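Local coordinates for protein putative poly(3-hydroxybutyrate) depolymerase LpqC (Bordetella parapertussis 12822, PDB 3D0K) that probably hydrolyses ester bonds, as a putative poly(3-hydroxybutyrate) depolymerase with the alpha/beta-hydrolase type of fold, at residues 117-122 and 159-164; 153-158 and 175-180. All coordinates share one frame; numbering follows the deposited sequence.

Contact 1 (117-122 and 159-164)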
loop_
_atom_site.group_PDB
_atom_site.type_symbol
_atom_site.label_atom_id
_atom_site.label_comp_id
_atom_site.label_asym_id
_atom_site.label_seq_id
_atom_site.Cartn_x
_atom_site.Cartn_y
_atom_site.Cartn_z
ATOM N N ASP A 117 -2.078 10.573 13.055
ATOM C CA ASP A 117 -1.297 11.285 12.058
ATOM C C ASP A 117 0.197 11.150 12.255
ATOM O O ASP A 117 0.985 11.574 11.417
ATOM C CB ASP A 117 -1.738 12.727 11.822
ATOM C CG ASP A 117 -2.280 13.364 13.004
ATOM O OD1 ASP A 117 -1.519 13.563 14.010
ATOM O OD2 ASP A 117 -3.496 13.701 12.915
ATOM N N GLY A 118 0.581 10.470 13.329
ATOM C CA GLY A 118 1.984 10.164 13.565
ATOM C C GLY A 118 2.391 8.789 13.052
ATOM O O GLY A 118 3.579 8.420 13.118
ATOM N N TRP A 119 1.421 8.009 12.591
ATOM C CA TRP A 119 1.733 6.645 12.134
ATOM C C TRP A 119 2.483 6.710 10.812
ATOM O O TRP A 119 2.375 7.696 10.066
ATOM C CB TRP A 119 0.471 5.760 12.001
ATOM C CG TRP A 119 -0.307 5.527 13.288
ATOM C CD1 TRP A 119 -0.125 6.147 14.510
ATOM C CD2 TRP A 119 -1.390 4.627 13.456
ATOM N NE1 TRP A 119 -1.046 5.670 15.416
ATOM C CE2 TRP A 119 -1.823 4.728 14.801
ATOM C CE3 TRP A 119 -2.031 3.711 12.601
ATOM C CZ2 TRP A 119 -2.873 3.964 15.302
ATOM C CZ3 TRP A 119 -3.099 2.948 13.106
ATOM C CH2 TRP A 119 -3.504 3.088 14.437
ATOM N N THR A 120 3.274 5.668 10.535
ATOM C CA THR A 120 4.075 5.594 9.294
ATOM C C THR A 120 3.134 5.795 8.079
ATOM O O THR A 120 3.510 6.445 7.089
ATOM C CB THR A 120 4.784 4.230 9.172
ATOM O OG1 THR A 120 5.327 3.851 10.440
ATOM C CG2 THR A 120 5.948 4.284 8.079
ATOM N N TYR A 121 1.902 5.273 8.170
ATOM C CA TYR A 121 0.937 5.347 7.047
ATOM C C TYR A 121 0.649 6.781 6.618
ATOM O O TYR A 121 0.369 7.025 5.433
ATOM C CB TYR A 121 -0.394 4.724 7.430
ATOM C CG TYR A 121 -0.263 3.318 8.044
ATOM C CD1 TYR A 121 0.667 2.409 7.538
ATOM C CD2 TYR A 121 -1.071 2.933 9.127
ATOM C CE1 TYR A 121 0.815 1.131 8.129
ATOM C CE2 TYR A 121 -0.962 1.665 9.710
ATOM C CZ TYR A 121 -0.005 0.783 9.201
ATOM O OH TYR A 121 0.058 -0.500 9.773
ATOM N N ALA A 122 0.620 7.691 7.595
ATOM C CA ALA A 122 0.223 9.103 7.380
ATOM C C ALA A 122 1.225 9.891 6.518
ATOM O O ALA A 122 0.908 10.984 5.989
ATOM C CB ALA A 122 0.043 9.817 8.746
ATOM N N SER A 159 -7.393 1.594 6.962
ATOM C CA SER A 159 -8.125 1.461 8.209
ATOM C C SER A 159 -7.989 2.649 9.156
ATOM O O SER A 159 -8.740 2.763 10.119
ATOM C CB SER A 159 -7.605 0.237 8.972
ATOM O OG SER A 159 -7.678 -0.911 8.155
ATOM N N SER A 160 -6.973 3.466 8.943
ATOM C CA SER A 160 -6.570 4.467 9.949
ATOM C C SER A 160 -6.461 5.892 9.431
ATOM O O SER A 160 -6.438 6.816 10.239
ATOM C CB SER A 160 -5.254 4.072 10.622
ATOM O OG SER A 160 -4.194 4.141 9.669
ATOM N N GLN A 161 -6.451 6.085 8.105
ATOM C CA GLN A 161 -6.153 7.412 7.498
ATOM C C GLN A 161 -7.296 7.952 6.635
ATOM O O GLN A 161 -8.091 7.162 6.108
ATOM C CB GLN A 161 -4.860 7.348 6.635
ATOM C CG GLN A 161 -3.635 6.717 7.371
ATOM C CD GLN A 161 -3.210 7.571 8.570
ATOM O OE1 GLN A 161 -3.161 8.817 8.460
ATOM N NE2 GLN A 161 -2.960 6.926 9.729
ATOM N N PRO A 162 -7.410 9.292 6.504
ATOM C CA PRO A 162 -8.401 9.822 5.547
ATOM C C PRO A 162 -8.221 9.258 4.109
ATOM O O PRO A 162 -7.080 9.060 3.640
ATOM C CB PRO A 162 -8.166 11.346 5.583
ATOM C CG PRO A 162 -7.550 11.616 6.967
ATOM C CD PRO A 162 -6.679 10.367 7.226
ATOM N N HIS A 163 -9.332 9.035 3.409
ATOM C CA HIS A 163 -9.266 8.440 2.069
ATOM C C HIS A 163 -9.213 9.442 0.928
ATOM O O HIS A 163 -8.948 9.050 -0.222
ATOM C CB HIS A 163 -10.418 7.481 1.833
ATOM C CG HIS A 163 -10.400 6.302 2.747
ATOM N ND1 HIS A 163 -11.535 5.579 3.024
ATOM C CD2 HIS A 163 -9.414 5.790 3.542
ATOM C CE1 HIS A 163 -11.244 4.621 3.893
ATOM N NE2 HIS A 163 -9.965 4.718 4.223
ATOM N N ALA A 164 -9.446 10.713 1.249
ATOM C CA ALA A 164 -9.506 11.776 0.222
ATOM C C ALA A 164 -8.359 11.808 -0.818
ATOM O O ALA A 164 -8.639 12.015 -2.010
ATOM C CB ALA A 164 -9.783 13.231 0.865
#
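The turn of 117-122 and the end of helix 149-160 meet at Ala122 and Gln161, whose CA atoms lie 6.6 Å apart. Segment 117-122 leaves a 3-10 turn, extends at Trp119, and leads toward helix 122-133, with Ala122 N bonded to Trp119 O. Segment 159-164 continues from helix 149-160 into loop; the backbone opens at Gln161, which reaches toward the turn. Its CG is anti to the carbonyl carbon (chi1 -51°), and the chain bends at chi2 (-64°), which brings CD to Ala122. Gln161 CG lies 3.8 Å from Tyr121 CB, while the two ends of the amide part company. Oxygen OE1 of Gln161 rests on the methyl CB of Ala122 at 3.4 Å. Nitrogen NE2 of Gln161 donates to OG of its neighbour Ser160 at 3.0 Å, the acceptor 18° out of the amide plane, and also to the carbonyl O of Val116, just before the turn. Ser160 faces two rings: CB meets CZ3 of Trp119 obliquely at 3.5 Å, and OG sits near the plane of the Tyr121 ring, at its edge, 3.4 Å from CD2. Both rings are anchored at their polar ends, Trp119 NE1 on Arg114 O and Tyr121 OH on Asn102 O. OG of Ser160 is bonded as well to Arg156 O, one turn back in the helix. A buried amide whose NE2 finds two acceptors thus ties the helix end to the residues ahead of the turn, while across 117-122 itself the fit is by van der Waals contact.

Contact 2 (153-158 and 175-180). With SO4 (sulfate ion), chain E.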
loop_
_atom_site.group_PDB
_atom_site.type_symbol
_atom_site.label_atom_id
_atom_site.label_comp_id
_atom_site.label_asym_id
_atom_site.label_seq_id
_atom_site.Cartn_x
_atom_site.Cartn_y
_atom_site.Cartn_z
ATOM N N PHE A 153 0.754 -2.801 4.931
ATOM C CA PHE A 153 0.805 -1.340 5.113
ATOM C C PHE A 153 -0.406 -0.641 4.490
ATOM O O PHE A 153 -1.041 0.191 5.139
ATOM C CB PHE A 153 2.122 -0.869 4.475
ATOM C CG PHE A 153 2.432 0.609 4.605
ATOM C CD1 PHE A 153 1.899 1.538 3.690
ATOM C CD2 PHE A 153 3.352 1.051 5.563
ATOM C CE1 PHE A 153 2.225 2.875 3.777
ATOM C CE2 PHE A 153 3.711 2.423 5.620
ATOM C CZ PHE A 153 3.159 3.303 4.718
ATOM N N VAL A 154 -0.714 -0.975 3.234
ATOM C CA VAL A 154 -1.780 -0.295 2.517
ATOM C C VAL A 154 -3.168 -0.488 3.157
ATOM O O VAL A 154 -3.917 0.492 3.316
ATOM C CB VAL A 154 -1.741 -0.678 1.014
ATOM C CG1 VAL A 154 -3.065 -0.337 0.268
ATOM C CG2 VAL A 154 -0.512 -0.060 0.354
ATOM N N HIS A 155 -3.520 -1.733 3.531
ATOM C CA HIS A 155 -4.878 -1.939 4.109
ATOM C C HIS A 155 -5.005 -1.347 5.508
ATOM O O HIS A 155 -6.081 -0.895 5.890
ATOM C CB HIS A 155 -5.390 -3.399 4.035
ATOM C CG HIS A 155 -4.800 -4.331 5.051
ATOM N ND1 HIS A 155 -5.444 -4.645 6.234
ATOM C CD2 HIS A 155 -3.693 -5.111 5.007
ATOM C CE1 HIS A 155 -4.719 -5.540 6.904
ATOM N NE2 HIS A 155 -3.633 -5.804 6.199
ATOM N N ARG A 156 -3.882 -1.265 6.212
ATOM C CA ARG A 156 -3.868 -0.675 7.566
ATOM C C ARG A 156 -3.868 0.856 7.429
ATOM O O ARG A 156 -4.410 1.530 8.275
ATOM C CB ARG A 156 -2.658 -1.132 8.352
ATOM C CG ARG A 156 -2.791 -2.631 8.695
ATOM C CD ARG A 156 -1.671 -3.160 9.557
ATOM N NE ARG A 156 -1.955 -4.607 9.708
ATOM C CZ ARG A 156 -1.068 -5.595 9.671
ATOM N NH1 ARG A 156 0.233 -5.350 9.553
ATOM N NH2 ARG A 156 -1.483 -6.863 9.785
ATOM N N LEU A 157 -3.264 1.364 6.359
ATOM C CA LEU A 157 -3.348 2.778 6.024
ATOM C C LEU A 157 -4.834 3.139 5.797
ATOM O O LEU A 157 -5.366 4.130 6.350
ATOM C CB LEU A 157 -2.485 3.054 4.781
ATOM C CG LEU A 157 -2.446 4.499 4.243
ATOM C CD1 LEU A 157 -1.192 4.739 3.427
ATOM C CD2 LEU A 157 -3.707 4.952 3.426
HETATM N N MSE A 158 -5.503 2.318 5.006
HETATM C CA MSE A 158 -6.939 2.506 4.734
HETATM C C MSE A 158 -7.809 2.398 5.977
HETATM O O MSE A 158 -8.855 3.051 6.033
HETATM C CB MSE A 158 -7.432 1.595 3.597
HETATM C CG MSE A 158 -6.719 1.955 2.229
HETATM SE SE MSE A 158 -6.873 3.828 1.702
HETATM C CE MSE A 158 -8.718 3.584 1.058
ATOM N N GLY A 175 0.678 -10.631 3.888
ATOM C CA GLY A 175 0.976 -11.847 4.670
ATOM C C GLY A 175 -0.128 -12.146 5.696
ATOM O O GLY A 175 -0.403 -13.302 5.968
ATOM N N TRP A 176 -0.757 -11.115 6.263
ATOM C CA TRP A 176 -1.893 -11.299 7.175
ATOM C C TRP A 176 -2.579 -9.926 7.343
ATOM O O TRP A 176 -2.085 -8.932 6.836
ATOM C CB TRP A 176 -1.447 -11.880 8.546
ATOM C CG TRP A 176 -0.840 -10.898 9.462
ATOM C CD1 TRP A 176 0.344 -10.214 9.274
ATOM C CD2 TRP A 176 -1.349 -10.476 10.740
ATOM N NE1 TRP A 176 0.572 -9.387 10.351
ATOM C CE2 TRP A 176 -0.423 -9.547 11.274
ATOM C CE3 TRP A 176 -2.474 -10.825 11.503
ATOM C CZ2 TRP A 176 -0.609 -8.913 12.524
ATOM C CZ3 TRP A 176 -2.650 -10.196 12.784
ATOM C CH2 TRP A 176 -1.726 -9.263 13.259
ATOM N N TYR A 177 -3.696 -9.889 8.054
ATOM C CA TYR A 177 -4.563 -8.722 7.976
ATOM C C TYR A 177 -4.984 -8.267 9.363
ATOM O O TYR A 177 -5.238 -9.065 10.286
ATOM C CB TYR A 177 -5.844 -9.069 7.193
ATOM C CG TYR A 177 -5.639 -9.424 5.742
ATOM C CD1 TYR A 177 -5.823 -8.443 4.732
ATOM C CD2 TYR A 177 -5.204 -10.712 5.365
ATOM C CE1 TYR A 177 -5.623 -8.748 3.403
ATOM C CE2 TYR A 177 -4.992 -11.023 4.019
ATOM C CZ TYR A 177 -5.216 -10.022 3.060
ATOM O OH TYR A 177 -5.011 -10.322 1.748
ATOM N N THR A 178 -5.179 -6.967 9.460
ATOM C CA THR A 178 -5.927 -6.379 10.590
ATOM C C THR A 178 -7.408 -6.591 10.244
ATOM O O THR A 178 -7.918 -6.049 9.237
ATOM C CB THR A 178 -5.682 -4.850 10.613
ATOM O OG1 THR A 178 -4.311 -4.595 11.016
ATOM C CG2 THR A 178 -6.595 -4.194 11.670
ATOM N N LEU A 179 -8.112 -7.327 11.086
ATOM C CA LEU A 179 -9.509 -7.632 10.786
ATOM C C LEU A 179 -10.403 -6.444 11.133
ATOM O O LEU A 179 -10.097 -5.719 12.051
ATOM C CB LEU A 179 -9.941 -8.842 11.626
ATOM C CG LEU A 179 -9.077 -10.064 11.372
ATOM C CD1 LEU A 179 -9.451 -11.184 12.379
ATOM C CD2 LEU A 179 -9.275 -10.502 9.924
ATOM N N PRO A 180 -11.518 -6.273 10.402
ATOM C CA PRO A 180 -12.380 -5.074 10.551
ATOM C C PRO A 180 -13.329 -5.274 11.744
ATOM O O PRO A 180 -14.544 -5.464 11.585
ATOM C CB PRO A 180 -13.122 -5.014 9.213
ATOM C CG PRO A 180 -13.174 -6.485 8.791
ATOM C CD PRO A 180 -11.981 -7.167 9.322
HETATM S S SO4 E . 4.464 -10.688 4.332
HETATM O O1 SO4 E . 3.380 -9.731 4.102
HETATM O O2 SO4 E . 4.640 -10.776 5.790
HETATM O O3 SO4 E . 4.225 -12.018 3.847
HETATM O O4 SO4 E . 5.755 -10.194 3.900
#
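Arg156 reaches Thr178 with a chain extended from CG to NE (chi3 -177°), which carries NE from the flank of helix 149-160 out to OG1 of Thr178. His155 holds CG between the backbone N and the carbonyl carbon (chi1 77°), and its ring points into the same loop. Arg156 NE donates to OG1 of Thr178 at 2.7 Å; the N-H...O angle is 141° and the oxygen is tilted from the guanidinium plane. Beyond this bond, NH2 of Arg156 comes over one face of the Trp176 indole toward its rim, 3.2 Å from CE2, with the two planes steeply inclined. NH1 is taken by Gln152 OE1, one turn back in the helix, and OG1 of Thr178 also bonds to Pro187 O. The imidazole of His155 lies between CG of Arg156 on one face and CD1 of Tyr177 on the other, both toward its rim. At its edge His155 CE1 is modelled unusually close to the backbone N of Thr178, 3.0 Å, which leaves the flip of the ring doubtful. The Tyr177 ring then stacks on Tyr244 of helix 237-255, so the loop is packed between two helices. At its start Gly175 N gives a weak bond to sulfate O1. A buried, probably charged guanidinium is thus met by a hydroxyl, an amide oxygen and the indole face, fixing the loop after strand 168-172 against the helix.

How the contacts relate
Both contacts draw on helix 149-160: contact 1 uses its C-terminal end and contact 2 its middle turns, with centres 12 Å apart. They touch directly. Tyr121 OH packs 3.1 Å from Arg156 CB, and Tyr121 CD1 lies 3.6 Å from Phe153 CE2 in an edge-to-face pair, while His163 NE2 probably bonds to Met158 O at 2.7 Å. Tyr121 thus touches Arg156, which itself meets Trp176 and Thr178, and also packs on Phe153 and Leu157 of the same helix. The helix follows a GxSxG elbow at Ser148, the probable nucleophile of a triad with His271 and Asp216. The sulfate beside Gly175, probably from the crystallisation liquor, is also held by Gln152 and Arg237.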